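Local coordinates for protein OBCA, Oxalate Biosynthetic Component A (Burkholderia glumae, PDB 4NNB) that belongs to the oxalate biosynthetic component family and joins an N-terminal domain to a TIM-barrel part that holds a magnesium ion and oxaloacetate in the crystal, at residues Cys42-Ile45 against Ala46-Lys50; Ala173-Lys176 against Asn177-Ala181; Ala416-His419 against Arg420-Val423. All coordinates share one frame; numbering follows the deposited sequence.

Overall arrangement
The three interactions are all local, each lying within a single helix, and they follow one another along the chain without overlap. Interaction 1 is on helix 41-51 and interaction 2 on helix 172-180, both in the N-terminal family region, yet their centres are about 33 Å apart. Interaction 3 occupies the first two turns of helix 416-440, which precedes strand 444-449 of the mainly parallel, TIM-barrel-type sheet. Its centre is about 46 Å from that of interaction 1 and about 39 Å from that of interaction 2. No two of them touch: the first two belong to separate helices of the N-terminal region, the third to the barrel part.

Interaction 1. Residues Cys42-Ile45 against Ala46-Lys50; sequences CASI and AADLK
Ile-45 and Leu-49, one helical turn apart, lie side by side and point the same way, and their branches meet where CG2 of Ile-45 comes 3.9 Å from CD1 of Leu-49. The Leu-49 side chain can be followed outward over the carbonyl of Ile-45. Its CB stands 3.5 Å from Ile-45 O, and CG comes closer still, to 3.2 Å from that oxygen. Of the two methyls, CD1 lies 3.8 Å from Ile-45 O and against CG2 of Ile-45. The first torsion explains this path: with chi1 at -71°, CG is set beside the backbone N of Leu-49, whose N-H is already bound to the same carbonyl in a bond of 2.8 Å from Leu-49 N to Ile-45 O. In Ile-45 it is CG2, opposite its own backbone N across the CA-CB bond, that faces forward along the helix.

Three further backbone bonds join Ala-46 to Cys-42, Ala-47 to Ala-43 and Asp-48 to Ser-44. They are not equally straight: the angle at hydrogen is 151° for Ala-46 N to Cys-42 O and 161° for Asp-48 N to Ser-44 O. The carboxylate of Asp-48 folds back beside the Ser-44 carbonyl without bonding to it, and OD2 has a weak, long ion pair with Arg-234.

Leu-33 and Phe-37 touch Ile-45, while Trp-54 touches Leu-49. Two buried apolar residues at i and i+4, with exposed Ala-43, Ala-47 and Lys-50 elsewhere on the surface, are the pattern of an amphipathic alpha-helix, here helix 41-51 of the N-terminal region.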
ATOM      1  N   CYS A  42       3.997 -33.303   1.155  1.00 68.66           N
ATOM      2  CA  CYS A  42       4.752 -32.447   2.058  1.00 69.01           C
ATOM      3  C   CYS A  42       5.576 -31.455   1.242  1.00 66.39           C
ATOM      4  O   CYS A  42       5.828 -30.329   1.672  1.00 62.60           O
ATOM      5  CB  CYS A  42       5.658 -33.297   2.954  1.00 70.71           C
ATOM      6  SG  CYS A  42       6.893 -32.391   3.927  1.00 69.13           S
ATOM      7  N   ALA A  43       5.992 -31.879   0.055  1.00 65.19           N
ATOM      8  CA  ALA A  43       6.657 -30.977  -0.874  1.00 66.69           C
ATOM      9  C   ALA A  43       5.611 -30.075  -1.514  1.00 60.82           C
ATOM     10  O   ALA A  43       5.921 -28.968  -1.953  1.00 59.30           O
ATOM     11  CB  ALA A  43       7.407 -31.763  -1.940  1.00 62.76           C
ATOM     12  N   SER A  44       4.372 -30.560  -1.560  1.00 62.42           N
ATOM     13  CA  SER A  44       3.263 -29.817  -2.154  1.00 64.80           C
ATOM     14  C   SER A  44       2.774 -28.708  -1.228  1.00 60.10           C
ATOM     15  O   SER A  44       2.619 -27.559  -1.649  1.00 57.38           O
ATOM     16  CB  SER A  44       2.107 -30.762  -2.495  1.00 62.56           C
ATOM     17  OG  SER A  44       0.962 -30.040  -2.910  1.00 69.29           O
ATOM     18  N   ILE A  45       2.516 -29.065   0.027  1.00 60.12           N
ATOM     19  CA  ILE A  45       2.111 -28.095   1.036  1.00 61.87           C
ATOM     20  C   ILE A  45       3.181 -27.013   1.163  1.00 57.12           C
ATOM     21  O   ILE A  45       2.871 -25.824   1.235  1.00 53.57           O
ATOM     22  CB  ILE A  45       1.865 -28.762   2.403  1.00 57.83           C
ATOM     23  CG1 ILE A  45       0.698 -29.748   2.318  1.00 58.57           C
ATOM     24  CG2 ILE A  45       1.568 -27.716   3.462  1.00 54.58           C
ATOM     25  CD1 ILE A  45       0.325 -30.381   3.651  1.00 64.07           C
ATOM     26  N   ALA A  46       4.439 -27.441   1.164  1.00 55.20           N
ATOM     27  CA  ALA A  46       5.572 -26.530   1.251  1.00 55.43           C
ATOM     28  C   ALA A  46       5.583 -25.531   0.107  1.00 54.20           C
ATOM     29  O   ALA A  46       5.766 -24.332   0.331  1.00 49.75           O
ATOM     30  CB  ALA A  46       6.880 -27.311   1.276  1.00 53.58           C
ATOM     31  N   ALA A  47       5.404 -26.030  -1.116  1.00 52.14           N
ATOM     32  CA  ALA A  47       5.372 -25.173  -2.298  1.00 49.87           C
ATOM     33  C   ALA A  47       4.244 -24.149  -2.201  1.00 47.10           C
ATOM     34  O   ALA A  47       4.433 -22.982  -2.535  1.00 51.84           O
ATOM     35  CB  ALA A  47       5.227 -26.009  -3.566  1.00 47.03           C
ATOM     36  N   ASP A  48       3.075 -24.598  -1.747  1.00 49.08           N
ATOM     37  CA  ASP A  48       1.913 -23.727  -1.599  1.00 49.02           C
ATOM     38  C   ASP A  48       2.113 -22.682  -0.494  1.00 53.68           C
ATOM     39  O   ASP A  48       1.677 -21.534  -0.627  1.00 50.23           O
ATOM     40  CB  ASP A  48       0.654 -24.551  -1.315  1.00 55.41           C
ATOM     41  CG  ASP A  48       0.269 -25.456  -2.473  1.00 59.78           C
ATOM     42  OD1 ASP A  48       0.878 -25.341  -3.557  1.00 57.26           O
ATOM     43  OD2 ASP A  48      -0.657 -26.276  -2.300  1.00 61.53           O
ATOM     44  N   LEU A  49       2.754 -23.090   0.601  1.00 48.71           N
ATOM     45  CA  LEU A  49       3.121 -22.157   1.666  1.00 48.29           C
ATOM     46  C   LEU A  49       4.116 -21.147   1.111  1.00 49.62           C
ATOM     47  O   LEU A  49       4.008 -19.942   1.359  1.00 45.67           O
ATOM     48  CB  LEU A  49       3.733 -22.900   2.861  1.00 44.96           C
ATOM     49  CG  LEU A  49       2.789 -23.760   3.702  1.00 45.10           C
ATOM     50  CD1 LEU A  49       3.558 -24.591   4.717  1.00 45.59           C
ATOM     51  CD2 LEU A  49       1.749 -22.899   4.395  1.00 46.54           C
ATOM     52  N   LYS A  50       5.077 -21.648   0.339  1.00 47.23           N
ATOM     53  CA  LYS A  50       6.095 -20.806  -0.282  1.00 48.10           C
ATOM     54  C   LYS A  50       5.485 -19.833  -1.293  1.00 51.57           C
ATOM     55  O   LYS A  50       5.920 -18.683  -1.406  1.00 51.26           O
ATOM     56  CB  LYS A  50       7.162 -21.674  -0.953  1.00 52.57           C
ATOM     57  CG  LYS A  50       8.207 -20.885  -1.730  1.00 52.92           C
ATOM     58  CD  LYS A  50       9.375 -21.766  -2.148  1.00 59.17           C
ATOM     59  CE  LYS A  50      10.474 -20.935  -2.783  1.00 57.15           C
ATOM     60  NZ  LYS A  50      10.621 -19.635  -2.082  1.00 65.45           N
TER

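Interaction 2. Residues Ala173-Lys176 against Asn177-Ala181; sequences ALLK and NMEEA
Helix 172-180 is amphipathic, and its last turns bring Leu-174 against Met-178 on the buried side and Lys-176 near Glu-179 on the more exposed side. The thioether crosses the leucine at an angle, with SD of Met-178 4.0 Å from CG of Leu-174. A chi1 of -74° sets CG of Met-178 beside its own backbone N, 3.3 Å from Leu-174 O. Ile-167 of helix 161-170 touches both side chains, and Trp-119 also meets Leu-174, so helices 161-170 and 117-121 both pack on this face, with Leu-123 and Trp-183 from loops.

Glu-179 runs extended beyond CG between two partners of the preceding turn. Its OE2 passes CD1 of Leu-175 at 3.7 Å and forms a salt bridge with Arg-62, outside the helix. The other oxygen, OE1, faces the lysine, whose CD lies 3.7 Å from it. Lys-176 NZ stops 4.3 Å from Glu-179 OE1, beyond salt-bridge range, and a water spans the gap: it accepts from Lys-176 NZ at 3.2 Å and donates to Glu-179 OE1 at 2.6 Å. The glutamate lies over the Leu-175 carbonyl, where the backbone bond from Glu-179 N to Leu-175 O is 2.9 Å long, with an angle of 158° at hydrogen.

The carboxylate is thus held at both oxygens, directly by the arginine and through water by the lysine; two nearby positive groups would be expected to stabilise its ionised form.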
ATOM      1  N   ALA A 173      20.024 -10.022  28.141  1.00 29.29           N
ATOM      2  CA  ALA A 173      19.033  -9.906  29.198  1.00 30.06           C
ATOM      3  C   ALA A 173      17.619  -9.799  28.616  1.00 28.78           C
ATOM      4  O   ALA A 173      16.652 -10.270  29.223  1.00 27.22           O
ATOM      5  CB  ALA A 173      19.339  -8.704  30.086  1.00 29.67           C
ATOM      6  N   LEU A 174      17.496  -9.164  27.451  1.00 30.87           N
ATOM      7  CA  LEU A 174      16.178  -9.042  26.823  1.00 31.49           C
ATOM      8  C   LEU A 174      15.696 -10.427  26.393  1.00 27.74           C
ATOM      9  O   LEU A 174      14.536 -10.787  26.614  1.00 28.42           O
ATOM     10  CB  LEU A 174      16.205  -8.074  25.629  1.00 25.51           C
ATOM     11  CG  LEU A 174      14.887  -8.038  24.838  1.00 26.54           C
ATOM     12  CD1 LEU A 174      13.712  -7.756  25.768  1.00 27.93           C
ATOM     13  CD2 LEU A 174      14.947  -7.017  23.705  1.00 26.38           C
ATOM     14  N   LEU A 175      16.590 -11.208  25.790  1.00 28.91           N
ATOM     15  CA  LEU A 175      16.226 -12.563  25.373  1.00 30.60           C
ATOM     16  C   LEU A 175      15.744 -13.366  26.576  1.00 29.68           C
ATOM     17  O   LEU A 175      14.713 -14.052  26.509  1.00 28.40           O
ATOM     18  CB  LEU A 175      17.392 -13.255  24.657  1.00 32.87           C
ATOM     19  CG  LEU A 175      17.098 -14.621  24.016  1.00 37.97           C
ATOM     20  CD1 LEU A 175      15.742 -14.638  23.301  1.00 38.13           C
ATOM     21  CD2 LEU A 175      18.217 -15.035  23.049  1.00 35.99           C
ATOM     22  N   LYS A 176      16.461 -13.246  27.694  1.00 30.13           N
ATOM     23  CA  LYS A 176      16.035 -13.900  28.923  1.00 28.46           C
ATOM     24  C   LYS A 176      14.666 -13.402  29.410  1.00 29.03           C
ATOM     25  O   LYS A 176      13.812 -14.212  29.768  1.00 28.89           O
ATOM     26  CB  LYS A 176      17.103 -13.773  30.026  1.00 33.71           C
ATOM     27  CG  LYS A 176      18.320 -14.698  29.813  1.00 33.58           C
ATOM     28  CD  LYS A 176      17.887 -16.171  29.836  1.00 34.61           C
ATOM     29  CE  LYS A 176      19.071 -17.137  29.763  1.00 47.92           C
ATOM     30  NZ  LYS A 176      18.698 -18.485  30.323  1.00 47.19           N
ATOM     31  N   ASN A 177      14.463 -12.085  29.438  1.00 27.80           N
ATOM     32  CA  ASN A 177      13.153 -11.537  29.799  1.00 29.80           C
ATOM     33  C   ASN A 177      12.044 -12.095  28.898  1.00 28.20           C
ATOM     34  O   ASN A 177      10.928 -12.378  29.350  1.00 27.93           O
ATOM     35  CB  ASN A 177      13.138 -10.012  29.674  1.00 26.56           C
ATOM     36  CG  ASN A 177      14.017  -9.319  30.707  1.00 35.19           C
ATOM     37  OD1 ASN A 177      14.505  -9.944  31.651  1.00 33.90           O
ATOM     38  ND2 ASN A 177      14.216  -8.014  30.527  1.00 31.84           N
ATOM     39  N   MET A 178      12.359 -12.236  27.618  1.00 29.30           N
ATOM     40  CA  MET A 178      11.393 -12.760  26.658  1.00 29.76           C
ATOM     41  C   MET A 178      11.061 -14.221  26.959  1.00 29.12           C
ATOM     42  O   MET A 178       9.893 -14.630  26.945  1.00 27.07           O
ATOM     43  CB  MET A 178      11.939 -12.612  25.232  1.00 28.27           C
ATOM     44  CG  MET A 178      11.908 -11.170  24.709  1.00 26.80           C
ATOM     45  SD  MET A 178      12.814 -10.981  23.160  1.00 30.73           S
ATOM     46  CE  MET A 178      11.890 -12.075  22.076  1.00 33.94           C
ATOM     47  N   GLU A 179      12.091 -15.014  27.231  1.00 26.57           N
ATOM     48  CA  GLU A 179      11.865 -16.422  27.525  1.00 29.46           C
ATOM     49  C   GLU A 179      11.059 -16.590  28.808  1.00 29.96           C
ATOM     50  O   GLU A 179      10.201 -17.464  28.890  1.00 31.38           O
ATOM     51  CB  GLU A 179      13.188 -17.192  27.531  1.00 30.81           C
ATOM     52  CG  GLU A 179      13.756 -17.305  26.123  1.00 33.54           C
ATOM     53  CD  GLU A 179      15.221 -17.674  26.083  1.00 37.64           C
ATOM     54  OE1 GLU A 179      15.882 -17.646  27.143  1.00 36.67           O
ATOM     55  OE2 GLU A 179      15.715 -17.980  24.980  1.00 35.51           O
ATOM     56  N   GLU A 180      11.295 -15.727  29.793  1.00 30.78           N
ATOM     57  CA  GLU A 180      10.503 -15.779  31.023  1.00 32.87           C
ATOM     58  C   GLU A 180       9.057 -15.384  30.736  1.00 32.58           C
ATOM     59  O   GLU A 180       8.126 -15.826  31.414  1.00 29.20           O
ATOM     60  CB  GLU A 180      11.089 -14.861  32.096  1.00 35.91           C
ATOM     61  CG  GLU A 180      10.368 -14.973  33.432  1.00 46.02           C
ATOM     62  CD  GLU A 180      10.681 -13.831  34.384  1.00 55.57           C
ATOM     63  OE1 GLU A 180      11.691 -13.126  34.167  1.00 60.34           O
ATOM     64  OE2 GLU A 180       9.912 -13.636  35.351  1.00 55.57           O
ATOM     65  N   ALA A 181       8.871 -14.545  29.719  1.00 32.06           N
ATOM     66  CA  ALA A 181       7.531 -14.116  29.325  1.00 30.94           C
ATOM     67  C   ALA A 181       6.822 -15.181  28.484  1.00 32.12           C
ATOM     68  O   ALA A 181       5.641 -15.041  28.163  1.00 36.06           O
ATOM     69  CB  ALA A 181       7.593 -12.786  28.575  1.00 33.03           C
TER
HETATM   70  O   HOH W   1      15.675 -18.805  29.486  1.00 38.14           O

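Interaction 3. Residues Ala416-His419 against Arg420-Val423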
ATOM      1  N   ALA A 416      18.306  16.513  10.336  1.00 53.47           N
ATOM      2  CA  ALA A 416      17.526  17.622   9.794  1.00 49.55           C
ATOM      3  C   ALA A 416      18.155  18.219   8.537  1.00 53.26           C
ATOM      4  O   ALA A 416      17.442  18.716   7.656  1.00 52.56           O
ATOM      5  CB  ALA A 416      17.314  18.698  10.849  1.00 56.45           C
ATOM      6  N   ASP A 417      19.483  18.175   8.456  1.00 51.25           N
ATOM      7  CA  ASP A 417      20.191  18.654   7.272  1.00 52.68           C
ATOM      8  C   ASP A 417      19.955  17.724   6.080  1.00 52.32           C
ATOM      9  O   ASP A 417      19.667  18.178   4.966  1.00 47.90           O
ATOM     10  CB  ASP A 417      21.697  18.758   7.533  1.00 49.51           C
ATOM     11  CG  ASP A 417      22.093  20.068   8.188  1.00 59.93           C
ATOM     12  OD1 ASP A 417      21.255  20.991   8.240  1.00 59.50           O
ATOM     13  OD2 ASP A 417      23.256  20.173   8.637  1.00 61.41           O
ATOM     14  N   SER A 418      20.107  16.423   6.319  1.00 48.12           N
ATOM     15  CA  SER A 418      19.922  15.423   5.274  1.00 44.98           C
ATOM     16  C   SER A 418      18.501  15.441   4.738  1.00 43.95           C
ATOM     17  O   SER A 418      18.294  15.361   3.526  1.00 46.80           O
ATOM     18  CB  SER A 418      20.264  14.030   5.790  1.00 46.05           C
ATOM     19  OG  SER A 418      21.660  13.808   5.756  1.00 47.66           O
ATOM     20  N   HIS A 419      17.525  15.544   5.635  1.00 42.61           N
ATOM     21  CA  HIS A 419      16.136  15.648   5.217  1.00 44.85           C
ATOM     22  C   HIS A 419      15.981  16.819   4.253  1.00 47.03           C
ATOM     23  O   HIS A 419      15.337  16.696   3.208  1.00 41.23           O
ATOM     24  CB  HIS A 419      15.203  15.817   6.419  1.00 40.93           C
ATOM     25  CG  HIS A 419      13.761  16.005   6.049  1.00 42.40           C
ATOM     26  ND1 HIS A 419      12.876  14.955   5.931  1.00 41.06           N
ATOM     27  CD2 HIS A 419      13.054  17.127   5.776  1.00 41.41           C
ATOM     28  CE1 HIS A 419      11.684  15.424   5.600  1.00 39.48           C
ATOM     29  NE2 HIS A 419      11.765  16.737   5.502  1.00 40.08           N
ATOM     30  N   ARG A 420      16.592  17.951   4.589  1.00 45.32           N
ATOM     31  CA  ARG A 420      16.458  19.137   3.746  1.00 45.98           C
ATOM     32  C   ARG A 420      17.117  18.960   2.372  1.00 38.70           C
ATOM     33  O   ARG A 420      16.570  19.411   1.364  1.00 45.98           O
ATOM     34  CB  ARG A 420      16.936  20.403   4.467  1.00 48.81           C
ATOM     35  CG  ARG A 420      15.790  21.181   5.108  1.00 52.30           C
ATOM     36  CD  ARG A 420      16.249  22.483   5.756  1.00 65.03           C
ATOM     37  NE  ARG A 420      16.670  22.293   7.143  1.00 62.73           N
ATOM     38  CZ  ARG A 420      17.937  22.203   7.537  1.00 62.14           C
ATOM     39  NH1 ARG A 420      18.917  22.298   6.648  1.00 63.95           N
ATOM     40  NH2 ARG A 420      18.227  22.023   8.817  1.00 57.02           N
ATOM     41  N   ARG A 421      18.269  18.291   2.326  1.00 37.87           N
ATOM     42  CA  ARG A 421      18.893  17.974   1.044  1.00 42.52           C
ATOM     43  C   ARG A 421      17.977  17.048   0.234  1.00 47.95           C
ATOM     44  O   ARG A 421      17.796  17.245  -0.968  1.00 43.25           O
ATOM     45  CB  ARG A 421      20.288  17.347   1.216  1.00 41.95           C
ATOM     46  CG  ARG A 421      21.344  18.292   1.827  1.00 51.24           C
ATOM     47  CD  ARG A 421      22.786  17.993   1.352  1.00 54.14           C
ATOM     48  NE  ARG A 421      23.324  16.709   1.817  1.00 53.20           N
ATOM     49  CZ  ARG A 421      23.805  16.492   3.041  1.00 54.59           C
ATOM     50  NH1 ARG A 421      23.803  17.469   3.942  1.00 53.50           N
ATOM     51  NH2 ARG A 421      24.278  15.296   3.372  1.00 48.05           N
ATOM     52  N   ALA A 422      17.385  16.059   0.905  1.00 41.56           N
ATOM     53  CA  ALA A 422      16.494  15.105   0.242  1.00 41.81           C
ATOM     54  C   ALA A 422      15.293  15.803  -0.404  1.00 41.03           C
ATOM     55  O   ALA A 422      14.972  15.535  -1.560  1.00 41.22           O
ATOM     56  CB  ALA A 422      16.034  14.030   1.218  1.00 38.13           C
ATOM     57  N   VAL A 423      14.639  16.689   0.344  1.00 36.01           N
ATOM     58  CA  VAL A 423      13.557  17.516  -0.184  1.00 39.88           C
ATOM     59  C   VAL A 423      13.987  18.299  -1.426  1.00 42.66           C
ATOM     60  O   VAL A 423      13.254  18.358  -2.417  1.00 37.74           O
ATOM     61  CB  VAL A 423      13.023  18.494   0.883  1.00 42.89           C
ATOM     62  CG1 VAL A 423      12.055  19.499   0.270  1.00 37.92           C
ATOM     63  CG2 VAL A 423      12.349  17.732   2.011  1.00 43.32           C
TER
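Asp-417 and Arg-420 form a salt bridge in which both terminal nitrogens of the guanidinium end converge on one carboxylate oxygen. NH1 of Arg-420 is 3.1 Å from OD1 of Asp-417, on the anti side. NH2 of Arg-420 lies 3.3 Å from OD1 of Asp-417, nearly along the C-O axis of that oxygen. The two nitrogens arrive from opposite faces of the carboxylate, the flat groups stand 77° apart, and both bonds are bent. A bend at chi3 (-88°) completes a path back along the helix toward its N-terminal end and lays the guanidinium over the Ala-416 carbonyl, with O over the centre of one face. This is an i, i+3 salt bridge in the first turns of helix 416-440.

Among the backbone bonds, Arg-420 N reaches Ala-416 O at 3.3 Å, whereas Val-423 N reaches His-419 O at 2.9 Å and is nearly straight. Ser-418 OG is hydrogen-bonded to Asp-413 of the preceding helix, 401-413, which ties this first turn back across the junction.

Van der Waals contact links a methyl of Val-423 to the His-419 imidazole: CG2 of Val-423 approaches obliquely, 3.7 Å from His-419 NE2. That nitrogen is hydrogen-bonded to Asp-460 in helix 458-465, and Leu-457 touches both His-419 and Val-423.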